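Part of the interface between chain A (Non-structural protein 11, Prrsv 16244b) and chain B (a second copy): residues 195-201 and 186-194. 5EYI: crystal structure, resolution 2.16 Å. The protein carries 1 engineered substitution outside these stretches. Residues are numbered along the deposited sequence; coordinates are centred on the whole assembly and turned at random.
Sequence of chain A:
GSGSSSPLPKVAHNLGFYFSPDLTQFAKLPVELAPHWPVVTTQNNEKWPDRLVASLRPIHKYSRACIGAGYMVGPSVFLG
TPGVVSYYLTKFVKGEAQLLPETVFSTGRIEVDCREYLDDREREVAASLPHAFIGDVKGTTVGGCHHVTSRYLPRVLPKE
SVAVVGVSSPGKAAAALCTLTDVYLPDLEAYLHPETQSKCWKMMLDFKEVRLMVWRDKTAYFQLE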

# COMPACT_ATOMS: atom_id res chain seq x y z
N GLU A 195 6.94 1.58 -9.03
CA GLU A 195 8.35 1.22 -9.11
C GLU A 195 8.76 0.22 -8.03
O GLU A 195 9.47 -0.75 -8.28
CB GLU A 195 9.23 2.49 -9.05
CG GLU A 195 9.35 3.21 -7.69
CD GLU A 195 8.04 3.73 -7.09
OE1 GLU A 195 7.11 4.05 -7.85
OE2 GLU A 195 7.94 3.82 -5.84
N THR A 196 8.26 0.45 -6.83
CA THR A 196 8.61 -0.32 -5.65
C THR A 196 7.73 -1.55 -5.57
O THR A 196 6.69 -1.62 -6.23
CB THR A 196 8.46 0.56 -4.39
OG1 THR A 196 7.38 1.48 -4.58
CG2 THR A 196 9.72 1.34 -4.13
N GLN A 197 8.15 -2.52 -4.75
CA GLN A 197 7.41 -3.76 -4.56
C GLN A 197 6.07 -3.58 -3.87
O GLN A 197 5.16 -4.38 -4.08
CB GLN A 197 8.24 -4.76 -3.76
CG GLN A 197 9.45 -5.29 -4.51
CD GLN A 197 10.39 -6.03 -3.59
OE1 GLN A 197 9.99 -6.52 -2.53
NE2 GLN A 197 11.65 -6.12 -3.99
N SER A 198 5.95 -2.57 -3.02
CA SER A 198 4.66 -2.17 -2.47
C SER A 198 4.57 -0.66 -2.36
O SER A 198 5.58 0.02 -2.31
CB SER A 198 4.41 -2.83 -1.10
OG SER A 198 5.01 -2.11 -0.04
N LYS A 199 3.34 -0.15 -2.33
CA LYS A 199 3.10 1.27 -2.13
C LYS A 199 1.72 1.55 -1.52
O LYS A 199 0.75 0.85 -1.81
CB LYS A 199 3.24 2.02 -3.45
CG LYS A 199 3.23 3.53 -3.27
CD LYS A 199 3.76 4.25 -4.49
CE LYS A 199 3.78 5.76 -4.26
NZ LYS A 199 4.36 6.48 -5.43
N CYS A 200 1.67 2.58 -0.68
CA CYS A 200 0.44 3.03 -0.03
C CYS A 200 0.07 4.39 -0.61
O CYS A 200 0.75 5.38 -0.35
CB CYS A 200 0.67 3.13 1.48
SG CYS A 200 -0.67 3.95 2.39
N TRP A 201 -1.00 4.44 -1.40
CA TRP A 201 -1.50 5.70 -1.95
C TRP A 201 -2.59 6.28 -1.04
O TRP A 201 -3.41 5.53 -0.51
CB TRP A 201 -2.10 5.48 -3.33
CG TRP A 201 -1.18 4.95 -4.38
CD1 TRP A 201 -1.07 3.65 -4.79
CD2 TRP A 201 -0.29 5.71 -5.19
NE1 TRP A 201 -0.14 3.56 -5.81
CE2 TRP A 201 0.35 4.81 -6.08
CE3 TRP A 201 0.04 7.08 -5.25
CZ2 TRP A 201 1.30 5.22 -7.01
CZ3 TRP A 201 0.99 7.49 -6.18
CH2 TRP A 201 1.61 6.56 -7.05
N PRO B 186 8.56 3.93 4.08
CA PRO B 186 7.67 3.76 2.92
C PRO B 186 7.64 2.37 2.29
O PRO B 186 6.63 2.05 1.67
CB PRO B 186 8.20 4.80 1.92
CG PRO B 186 8.66 5.90 2.81
CD PRO B 186 9.32 5.18 3.96
N ASP B 187 8.70 1.57 2.44
CA ASP B 187 8.68 0.15 2.06
C ASP B 187 7.79 -0.73 2.95
O ASP B 187 7.50 -1.87 2.59
CB ASP B 187 10.08 -0.49 2.12
CG ASP B 187 11.04 0.06 1.09
OD1 ASP B 187 10.62 0.64 0.06
OD2 ASP B 187 12.25 -0.12 1.31
N LEU B 188 7.44 -0.24 4.14
CA LEU B 188 6.57 -0.97 5.06
C LEU B 188 5.17 -0.37 5.18
O LEU B 188 4.31 -0.98 5.81
CB LEU B 188 7.21 -1.01 6.45
CG LEU B 188 8.53 -1.76 6.60
CD1 LEU B 188 9.02 -1.66 8.03
CD2 LEU B 188 8.39 -3.21 6.17
N GLU B 189 4.94 0.80 4.57
CA GLU B 189 3.72 1.56 4.82
C GLU B 189 2.45 0.78 4.46
O GLU B 189 1.47 0.81 5.21
CB GLU B 189 3.77 2.87 4.05
CG GLU B 189 2.72 3.89 4.46
CD GLU B 189 2.87 5.19 3.69
OE1 GLU B 189 3.59 5.22 2.66
OE2 GLU B 189 2.26 6.19 4.12
N ALA B 190 2.49 0.06 3.33
CA ALA B 190 1.36 -0.77 2.89
C ALA B 190 0.95 -1.80 3.93
O ALA B 190 -0.23 -2.11 4.07
CB ALA B 190 1.68 -1.45 1.56
N TYR B 191 1.93 -2.31 4.68
CA TYR B 191 1.69 -3.31 5.73
C TYR B 191 1.10 -2.70 7.01
O TYR B 191 0.35 -3.36 7.71
CB TYR B 191 3.01 -4.02 6.10
CG TYR B 191 3.67 -4.75 4.96
CD1 TYR B 191 3.42 -6.09 4.74
CD2 TYR B 191 4.55 -4.11 4.09
CE1 TYR B 191 4.00 -6.78 3.71
CE2 TYR B 191 5.15 -4.79 3.04
CZ TYR B 191 4.87 -6.14 2.86
OH TYR B 191 5.43 -6.85 1.83
N LEU B 192 1.45 -1.46 7.31
CA LEU B 192 1.21 -0.89 8.64
C LEU B 192 -0.19 -0.34 8.89
O LEU B 192 -0.53 -0.05 10.03
CB LEU B 192 2.25 0.20 8.91
CG LEU B 192 3.69 -0.32 8.91
CD1 LEU B 192 4.67 0.84 8.95
CD2 LEU B 192 3.92 -1.28 10.06
N HIS B 193 -0.99 -0.16 7.83
CA HIS B 193 -2.40 0.20 7.99
C HIS B 193 -3.20 -1.07 7.74
O HIS B 193 -3.16 -1.59 6.62
CB HIS B 193 -2.81 1.29 7.01
CG HIS B 193 -2.02 2.55 7.12
ND1 HIS B 193 -2.34 3.56 8.00
CD2 HIS B 193 -0.91 2.96 6.47
CE1 HIS B 193 -1.47 4.54 7.88
NE2 HIS B 193 -0.59 4.20 6.96
N PRO B 194 -3.89 -1.59 8.77
CA PRO B 194 -4.63 -2.86 8.62
C PRO B 194 -5.82 -2.76 7.64
O PRO B 194 -6.67 -1.88 7.79
CB PRO B 194 -5.15 -3.16 10.03
CG PRO B 194 -5.10 -1.86 10.75
CD PRO B 194 -4.02 -1.03 10.13
O HOH W 1 7.58 -3.07 0.18
O HOH W 2 4.53 0.13 1.41
O HOH W 3 6.53 2.51 -1.34
O HOH W 4 4.33 3.62 0.44
O HOH W 5 0.62 7.24 1.99

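No hydrogen bond passes directly from one stretch to the other; the polar link between them is made by five waters, each bonded to both chains. The rest of the contact is packing, and the two stretches together bury 321 Å².

Ser A198 is the best-served residue on the chain A side. Its CA-to-CB bond points toward chain B and, with chi1 at 84° (p), its OG meets two waters. Water 1 lies 2.8 Å from Ser A198 OG and donates to Asp B187 O at 2.7 Å; water 2 lies 2.7 Å from Ser A198 OG, donates to Pro B186 O at 2.9 Å and accepts from Ala B190 N at 2.8 Å. The direct separation from Ser A198 OG to Asp B187 O is 3.6 Å, so the water completes a link that the two atoms do not make by themselves. A small hydroxyl side chain suits this buried site, since it serves two waters while lying 3.8 Å from Ala B190 CB.

The strand backbone is bridged in the same way. Water 3 sits 2.8 Å from Ser A198 O and 3.0 Å from Pro B186 O. Cys A200 N donates to water 4 at 3.1 Å, and that water also lies 2.8 Å from Glu B189 OE1, while water 5 donates to Cys A200 O at 3.0 Å and to Glu B189 OE2 at 2.9 Å. The two carboxylate oxygens of Glu B189 therefore serve different waters, reached by an extended side chain (chi1 -167°, chi2 178°, both t).

Between these waters the packing is close. The alternation of the strand directs Ser A198 and Cys A200 toward chain B, with Lys A199 and Trp A201 pointing away. Cys A200 loses the largest area in the contact, 77 Å²; its CB lies 3.7 Å from both Glu B189 CG and Glu B189 CD, so the end of the glutamate lies against the cysteine while its two oxygens hold waters. Cys A200 and Ala B190 also form the nearest backbone approach, with 4.9 Å between Cys A200 CA and Ala B190 CA. Ala B190 N lies 4.0 Å from Cys A200 CB, while the methyl, Ala B190 CB, packs 4.2 Å from Lys A199 O.

Aromatic rings add looser contacts. Cys A200 SG, with chi1 at 170° (t), is 4.2 Å from His B193 CD2 and approaches the ring obliquely, 51° off its normal. Tyr B191 CE2 comes within 4.1 Å of Ser A198 OG, also obliquely. Two residues before Ser A198, Thr A196 CG2 is 4.3 Å from Asp B187 OD1, while Thr A196 OG1 donates to Glu A195 OE2 at 2.7 Å within its own chain.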